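Side-chain contacts in Baccell_00875 (Bacteroides cellulosilyticus DSM 14838, PDB 5NO8), which probably acts as a polysaccharide lyase that removes the rhamnose caps, linked to glucuronic acid, of complex arabinogalactan proteins: residues 76-79 with 84-87; 108-113 with 137-142. All blocks are in the same frame, centred on the assembly; numbering follows the deposited sequence.

Contact 1 (76-79 with 84-87)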
ATOM      1  N   TYR A  76       9.368 -17.867 -16.666  1.00 12.18           N
ATOM      2  CA  TYR A  76      10.787 -18.141 -16.556  1.00 12.25           C
ATOM      3  C   TYR A  76      11.114 -19.022 -15.369  1.00 12.43           C
ATOM      4  O   TYR A  76      10.304 -19.217 -14.476  1.00 12.30           O
ATOM      5  CB  TYR A  76      11.576 -16.808 -16.471  1.00 12.07           C
ATOM      6  CG  TYR A  76      11.116 -15.898 -15.350  1.00 12.53           C
ATOM      7  CD1 TYR A  76      11.588 -16.063 -14.062  1.00 12.68           C
ATOM      8  CD2 TYR A  76      10.196 -14.870 -15.584  1.00 13.00           C
ATOM      9  CE1 TYR A  76      11.160 -15.228 -13.042  1.00 12.60           C
ATOM     10  CE2 TYR A  76       9.739 -14.041 -14.561  1.00 12.85           C
ATOM     11  CZ  TYR A  76      10.249 -14.219 -13.291  1.00 13.19           C
ATOM     12  OH  TYR A  76       9.825 -13.411 -12.280  1.00 12.90           O
ATOM     13  N   PHE A  77      12.320 -19.573 -15.386  1.00 12.09           N
ATOM     14  CA  PHE A  77      12.819 -20.367 -14.279  1.00 12.97           C
ATOM     15  C   PHE A  77      14.315 -20.460 -14.423  1.00 12.34           C
ATOM     16  O   PHE A  77      14.872 -20.282 -15.522  1.00 11.31           O
ATOM     17  CB  PHE A  77      12.188 -21.770 -14.250  1.00 14.36           C
ATOM     18  CG  PHE A  77      12.405 -22.551 -15.517  1.00 16.48           C
ATOM     19  CD1 PHE A  77      13.599 -23.206 -15.740  1.00 17.88           C
ATOM     20  CD2 PHE A  77      11.435 -22.592 -16.503  1.00 20.22           C
ATOM     21  CE1 PHE A  77      13.822 -23.917 -16.918  1.00 19.78           C
ATOM     22  CE2 PHE A  77      11.661 -23.308 -17.674  1.00 20.42           C
ATOM     23  CZ  PHE A  77      12.850 -23.959 -17.877  1.00 19.58           C
ATOM     24  N   THR A  78      14.969 -20.722 -13.309  1.00 11.32           N
ATOM     25  CA  THR A  78      16.385 -21.011 -13.302  1.00 11.81           C
ATOM     26  C   THR A  78      16.561 -22.483 -13.042  1.00 11.66           C
ATOM     27  O   THR A  78      16.181 -22.967 -11.979  1.00 11.79           O
ATOM     28  CB  THR A  78      17.099 -20.155 -12.254  1.00 12.45           C
ATOM     29  OG1 THR A  78      16.933 -18.775 -12.595  1.00 12.64           O
ATOM     30  CG2 THR A  78      18.584 -20.500 -12.178  1.00 12.88           C
ATOM     31  N   VAL A  79      17.201 -23.189 -13.963  1.00 11.84           N
ATOM     32  CA  VAL A  79      17.379 -24.619 -13.849  1.00 12.46           C
ATOM     33  C   VAL A  79      18.812 -24.910 -13.417  1.00 12.70           C
ATOM     34  O   VAL A  79      19.781 -24.362 -13.952  1.00 11.93           O
ATOM     35  CB  VAL A  79      16.932 -25.407 -15.099  1.00 14.41           C
ATOM     36  CG1 VAL A  79      17.602 -24.947 -16.340  1.00 15.87           C
ATOM     37  CG2 VAL A  79      17.156 -26.900 -14.906  1.00 14.85           C
ATOM     38  N   GLU A  84      25.914 -26.497 -13.079  1.00 14.63           N
ATOM     39  CA  GLU A  84      25.332 -25.856 -14.242  1.00 15.48           C
ATOM     40  C   GLU A  84      24.022 -25.171 -13.877  1.00 14.80           C
ATOM     41  O   GLU A  84      23.054 -25.835 -13.512  1.00 13.96           O
ATOM     42  CB  GLU A  84      25.058 -26.908 -15.330  1.00 18.56           C
ATOM     43  CG  GLU A  84      24.592 -26.295 -16.638  1.00 22.64           C
ATOM     44  CD  GLU A  84      24.033 -27.302 -17.637  1.00 29.35           C
ATOM     45  OE1 GLU A  84      24.460 -27.232 -18.808  1.00 35.52           O
ATOM     46  OE2 GLU A  84      23.147 -28.115 -17.282  1.00 35.52           O
ATOM     47  N   THR A  85      24.015 -23.852 -13.981  1.00 13.54           N
ATOM     48  CA  THR A  85      22.871 -23.026 -13.743  1.00 13.62           C
ATOM     49  C   THR A  85      22.543 -22.268 -15.033  1.00 14.35           C
ATOM     50  O   THR A  85      23.426 -21.605 -15.605  1.00 14.21           O
ATOM     51  CB  THR A  85      23.177 -22.022 -12.612  1.00 14.30           C
ATOM     52  OG1 THR A  85      23.323 -22.722 -11.379  1.00 13.74           O
ATOM     53  CG2 THR A  85      22.115 -20.967 -12.470  1.00 14.62           C
ATOM     54  N   VAL A  86      21.279 -22.306 -15.449  1.00 13.52           N
ATOM     55  CA  VAL A  86      20.839 -21.593 -16.643  1.00 13.99           C
ATOM     56  C   VAL A  86      19.439 -21.036 -16.418  1.00 14.11           C
ATOM     57  O   VAL A  86      18.552 -21.783 -16.069  1.00 14.23           O
ATOM     58  CB  VAL A  86      20.781 -22.508 -17.876  1.00 16.33           C
ATOM     59  CG1 VAL A  86      20.355 -21.698 -19.104  1.00 17.12           C
ATOM     60  CG2 VAL A  86      22.135 -23.172 -18.115  1.00 17.40           C
ATOM     61  N   LYS A  87      19.240 -19.745 -16.651  1.00 13.44           N
ATOM     62  CA  LYS A  87      17.908 -19.174 -16.657  1.00 12.93           C
ATOM     63  C   LYS A  87      17.286 -19.329 -18.045  1.00 13.80           C
ATOM     64  O   LYS A  87      17.947 -19.009 -19.073  1.00 13.83           O
ATOM     65  CB  LYS A  87      17.894 -17.701 -16.250  1.00 13.37           C
ATOM     66  CG  LYS A  87      16.493 -17.110 -16.333  1.00 13.65           C
ATOM     67  CD  LYS A  87      16.379 -15.741 -15.691  1.00 14.56           C
ATOM     68  CE  LYS A  87      14.994 -15.169 -15.919  1.00 14.17           C
ATOM     69  NZ  LYS A  87      14.841 -13.824 -15.338  1.00 15.53           N
TER
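Thr78 faces Lys87, and Val79 faces Val86, across the two arms of an antiparallel beta hairpin, formed by strands 75-81 and 84-90 at an edge of a sheet far from the centre of the chain. The arms run at 172° to each other. Val79 and Val86 form the hydrogen-bonded pair, Val79 N giving to Val86 O at 2.9 Å and Val86 N to Val79 O at 3.0 Å. Close beside the first bond, Val79 CG1 lies 3.3 Å from Val86 O. The non-hydrogen-bonded pair, Thr78 with Lys87, turns its side chains to the other face. There Lys87 leaves its strand with CG anti to the backbone N (chi1 177°) and stays extended, which carries it past Thr78 to Tyr76. Its CE packs 3.8 Å from Tyr76 CB, and NZ stands over the ring, 4.5 Å from the Tyr76 centroid and 23° off the normal: a cation-pi contact, displaced toward the rim. Thr78 meets the lysine at about a right angle, OG1 being 3.9 Å from Lys87 CB, while its methyl CG2 touches Thr85 CG2 at 3.6 Å. The same OG1 hydrogen-bonds a glycerol, probably from the crystallisation liquor. A glycine in place of Thr78 would probably leave the Thr85 methyl without its mate and open a gap beside the root of Lys87. Farther out, Tyr76 OH is held by Glu201 and Trp203. Strand 75-81 is flanked on its other edge by strand 137-145, and Phe77, on the valine face, reaches Ile112 of strand 110-119.

Contact 2 (108-113 with 137-142); sequences GDIRIL and VSLYDV
Asp109 and Val137 mark the nearest approach of the two backbones, with CA atoms 8.3 Å apart, too far for main-chain pairing, and no hydrogen bond links the segments; strands 110-119 and 137-145 belong to different sheets and meet through side chains alone. Ile110 buries the largest share and meets both Val137 and Leu139 on the other strand. With CG1 beside the backbone N (chi1 -52°), its longer branch projects toward strand 137-145 and serves two partners at once. The terminal methyl CD1 lies 3.8 Å from CG2 of Val137, the two side chains lying alongside and pointing opposite ways. Toward Leu139 the isoleucine instead reaches tip to tip: Ile110 CG1 is 4.0 Å from Leu139 CD2, and Ile110 CD1 sits 4.1 Å from that same methyl, so both carbons of the branch, CG1 and CD1, rest against it. Val137 and Leu139, two residues apart on their strand, thus present the same face to the opposing sheet. Val137 divides its methyls between neighbours. CG2 goes to the isoleucine, whereas CG1 lies in van der Waals contact, 3.8 Å from Asp109 OD2, an oxygen whose charge is met by Lys81 of strand 75-81 in a salt bridge. The step from a charged group to buried aliphatic ones takes place within one residue, as the chain passes from the turn at Asp109 into strand 110-119. Alternate residues of one strand closing on an isoleucine of a strand in another sheet, with no main-chain bonds between the two segments, are consistent with the interior of a beta sandwich, here in the N-terminal beta-rich part of the lyase.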
ATOM      1  N   GLY A 108      15.149 -26.494 -22.518  1.00 15.89           N
ATOM      2  CA  GLY A 108      16.126 -27.420 -21.957  1.00 16.84           C
ATOM      3  C   GLY A 108      15.416 -28.712 -21.595  1.00 16.51           C
ATOM      4  O   GLY A 108      14.643 -29.262 -22.396  1.00 16.72           O
ATOM      5  N   ASP A 109      15.654 -29.185 -20.372  1.00 17.28           N
ATOM      6  CA  ASP A 109      14.992 -30.389 -19.868  1.00 17.77           C
ATOM      7  C   ASP A 109      13.511 -30.188 -19.524  1.00 17.25           C
ATOM      8  O   ASP A 109      12.813 -31.151 -19.277  1.00 16.57           O
ATOM      9  CB  ASP A 109      15.672 -30.867 -18.574  1.00 19.63           C
ATOM     10  CG  ASP A 109      17.099 -31.329 -18.788  1.00 22.21           C
ATOM     11  OD1 ASP A 109      17.341 -32.032 -19.795  1.00 22.65           O
ATOM     12  OD2 ASP A 109      17.964 -30.990 -17.943  1.00 23.05           O
ATOM     13  N   ILE A 110      13.057 -28.946 -19.470  1.00 16.00           N
ATOM     14  CA  ILE A 110      11.735 -28.656 -18.898  1.00 15.61           C
ATOM     15  C   ILE A 110      10.669 -28.471 -19.960  1.00 14.60           C
ATOM     16  O   ILE A 110      10.759 -27.591 -20.804  1.00 14.03           O
ATOM     17  CB  ILE A 110      11.775 -27.427 -17.975  1.00 15.41           C
ATOM     18  CG1 ILE A 110      12.888 -27.576 -16.918  1.00 16.68           C
ATOM     19  CG2 ILE A 110      10.436 -27.219 -17.288  1.00 15.95           C
ATOM     20  CD1 ILE A 110      12.748 -28.838 -16.103  1.00 17.15           C
ATOM     21  N   ARG A 111       9.632 -29.282 -19.854  1.00 14.94           N
ATOM     22  CA  ARG A 111       8.429 -29.145 -20.658  1.00 16.02           C
ATOM     23  C   ARG A 111       7.433 -28.312 -19.875  1.00 15.62           C
ATOM     24  O   ARG A 111       7.157 -28.656 -18.707  1.00 15.77           O
ATOM     25  CB  ARG A 111       7.876 -30.535 -20.889  1.00 17.92           C
ATOM     26  CG  ARG A 111       6.682 -30.656 -21.797  1.00 20.35           C
ATOM     27  CD  ARG A 111       6.363 -32.157 -21.858  1.00 22.44           C
ATOM     28  NE  ARG A 111       5.374 -32.550 -22.851  1.00 26.06           N
ATOM     29  CZ  ARG A 111       4.074 -32.786 -22.614  1.00 27.21           C
ATOM     30  NH1 ARG A 111       3.286 -33.180 -23.624  1.00 25.47           N
ATOM     31  NH2 ARG A 111       3.540 -32.592 -21.401  1.00 26.42           N
ATOM     32  N   ILE A 112       6.915 -27.258 -20.495  1.00 13.90           N
ATOM     33  CA  ILE A 112       5.860 -26.427 -19.915  1.00 14.54           C
ATOM     34  C   ILE A 112       4.624 -26.590 -20.774  1.00 14.61           C
ATOM     35  O   ILE A 112       4.629 -26.210 -21.945  1.00 14.06           O
ATOM     36  CB  ILE A 112       6.227 -24.933 -19.834  1.00 15.27           C
ATOM     37  CG1 ILE A 112       7.587 -24.714 -19.142  1.00 16.75           C
ATOM     38  CG2 ILE A 112       5.155 -24.183 -19.075  1.00 16.58           C
ATOM     39  CD1 ILE A 112       8.765 -24.557 -20.084  1.00 17.46           C
ATOM     40  N   LEU A 113       3.590 -27.196 -20.216  1.00 13.85           N
ATOM     41  CA  LEU A 113       2.329 -27.378 -20.973  1.00 14.82           C
ATOM     42  C   LEU A 113       1.276 -26.508 -20.331  1.00 14.73           C
ATOM     43  O   LEU A 113       1.071 -26.608 -19.122  1.00 14.83           O
ATOM     44  CB  LEU A 113       1.879 -28.822 -20.956  1.00 16.24           C
ATOM     45  CG  LEU A 113       0.547 -29.192 -21.634  1.00 19.01           C
ATOM     46  CD1 LEU A 113       0.627 -28.921 -23.130  1.00 20.13           C
ATOM     47  CD2 LEU A 113       0.212 -30.649 -21.361  1.00 21.12           C
ATOM     48  N   VAL A 137      16.580 -32.229 -11.710  1.00 14.83           N
ATOM     49  CA  VAL A 137      16.839 -30.802 -11.810  1.00 15.24           C
ATOM     50  C   VAL A 137      16.196 -30.093 -10.624  1.00 15.07           C
ATOM     51  O   VAL A 137      15.165 -30.538 -10.096  1.00 14.91           O
ATOM     52  CB  VAL A 137      16.288 -30.196 -13.114  1.00 16.64           C
ATOM     53  CG1 VAL A 137      16.894 -30.910 -14.331  1.00 18.27           C
ATOM     54  CG2 VAL A 137      14.773 -30.260 -13.185  1.00 17.41           C
ATOM     55  N   SER A 138      16.815 -28.983 -10.222  1.00 14.20           N
ATOM     56  CA  SER A 138      16.220 -28.047  -9.276  1.00 14.24           C
ATOM     57  C   SER A 138      15.825 -26.799 -10.053  1.00 13.73           C
ATOM     58  O   SER A 138      16.568 -26.347 -10.921  1.00 14.51           O
ATOM     59  CB  SER A 138      17.178 -27.711  -8.160  1.00 15.14           C
ATOM     60  OG  SER A 138      17.470 -28.845  -7.364  1.00 15.47           O
ATOM     61  N   LEU A 139      14.626 -26.301  -9.829  1.00 13.25           N
ATOM     62  CA  LEU A 139      14.172 -25.074 -10.474  1.00 13.89           C
ATOM     63  C   LEU A 139      14.032 -24.021  -9.391  1.00 13.39           C
ATOM     64  O   LEU A 139      13.362 -24.274  -8.387  1.00 13.77           O
ATOM     65  CB  LEU A 139      12.810 -25.262 -11.164  1.00 15.18           C
ATOM     66  CG  LEU A 139      12.776 -26.362 -12.260  1.00 17.00           C
ATOM     67  CD1 LEU A 139      11.415 -26.424 -12.939  1.00 18.36           C
ATOM     68  CD2 LEU A 139      13.894 -26.130 -13.277  1.00 17.55           C
ATOM     69  N   TYR A 140      14.652 -22.868  -9.599  1.00 12.06           N
ATOM     70  CA  TYR A 140      14.556 -21.763  -8.693  1.00 12.55           C
ATOM     71  C   TYR A 140      13.961 -20.564  -9.423  1.00 13.31           C
ATOM     72  O   TYR A 140      14.119 -20.421 -10.647  1.00 12.38           O
ATOM     73  CB  TYR A 140      15.935 -21.408  -8.185  1.00 12.67           C
ATOM     74  CG  TYR A 140      16.608 -22.444  -7.351  1.00 12.98           C
ATOM     75  CD1 TYR A 140      16.396 -22.492  -5.967  1.00 13.86           C
ATOM     76  CD2 TYR A 140      17.449 -23.395  -7.903  1.00 12.95           C
ATOM     77  CE1 TYR A 140      17.042 -23.416  -5.186  1.00 13.27           C
ATOM     78  CE2 TYR A 140      18.091 -24.342  -7.118  1.00 12.78           C
ATOM     79  CZ  TYR A 140      17.864 -24.344  -5.753  1.00 14.03           C
ATOM     80  OH  TYR A 140      18.510 -25.238  -4.953  1.00 14.39           O
ATOM     81  N   ASP A 141      13.303 -19.674  -8.676  1.00 13.16           N
ATOM     82  CA  ASP A 141      12.719 -18.457  -9.257  1.00 13.81           C
ATOM     83  C   ASP A 141      11.882 -18.790 -10.493  1.00 13.71           C
ATOM     84  O   ASP A 141      12.089 -18.272 -11.597  1.00 12.64           O
ATOM     85  CB  ASP A 141      13.815 -17.428  -9.544  1.00 14.94           C
ATOM     86  CG  ASP A 141      14.179 -16.619  -8.303  1.00 16.74           C
ATOM     87  OD1 ASP A 141      14.012 -17.173  -7.178  1.00 18.65           O
ATOM     88  OD2 ASP A 141      14.565 -15.423  -8.439  1.00 16.40           O
ATOM     89  N   VAL A 142      10.938 -19.666 -10.254  1.00 13.56           N
ATOM     90  CA  VAL A 142       9.980 -20.123 -11.258  1.00 14.50           C
ATOM     91  C   VAL A 142       8.782 -19.169 -11.167  1.00 14.27           C
ATOM     92  O   VAL A 142       8.232 -18.984 -10.087  1.00 13.46           O
ATOM     93  CB  VAL A 142       9.482 -21.552 -10.959  1.00 15.52           C
ATOM     94  CG1 VAL A 142       8.533 -22.028 -12.067  1.00 15.53           C
ATOM     95  CG2 VAL A 142      10.659 -22.493 -10.768  1.00 16.26           C
TER

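The two contacts lie side by side, their centres about 7 Å apart, in the N-terminal beta-rich region. They come in series along the chain: the hairpin of contact 1 is complete before contact 2 begins. Strands 75-81 and 137-145 are sheet neighbours, and a probable hydrogen bond from Thr78 N to Tyr140 O, at 2.8 Å, ties the contacts together. Contact 1 joins two strands of one sheet, whereas contact 2 joins that sheet to the one holding strand 110-119. Phe77 and Val79 bridge the two: Phe77 CZ packs 3.6 Å from Ile110 CB, and Val79 CB 3.6 Å from Leu139 CD2, giving a continuous apolar layer from the hairpin to strand 110-119.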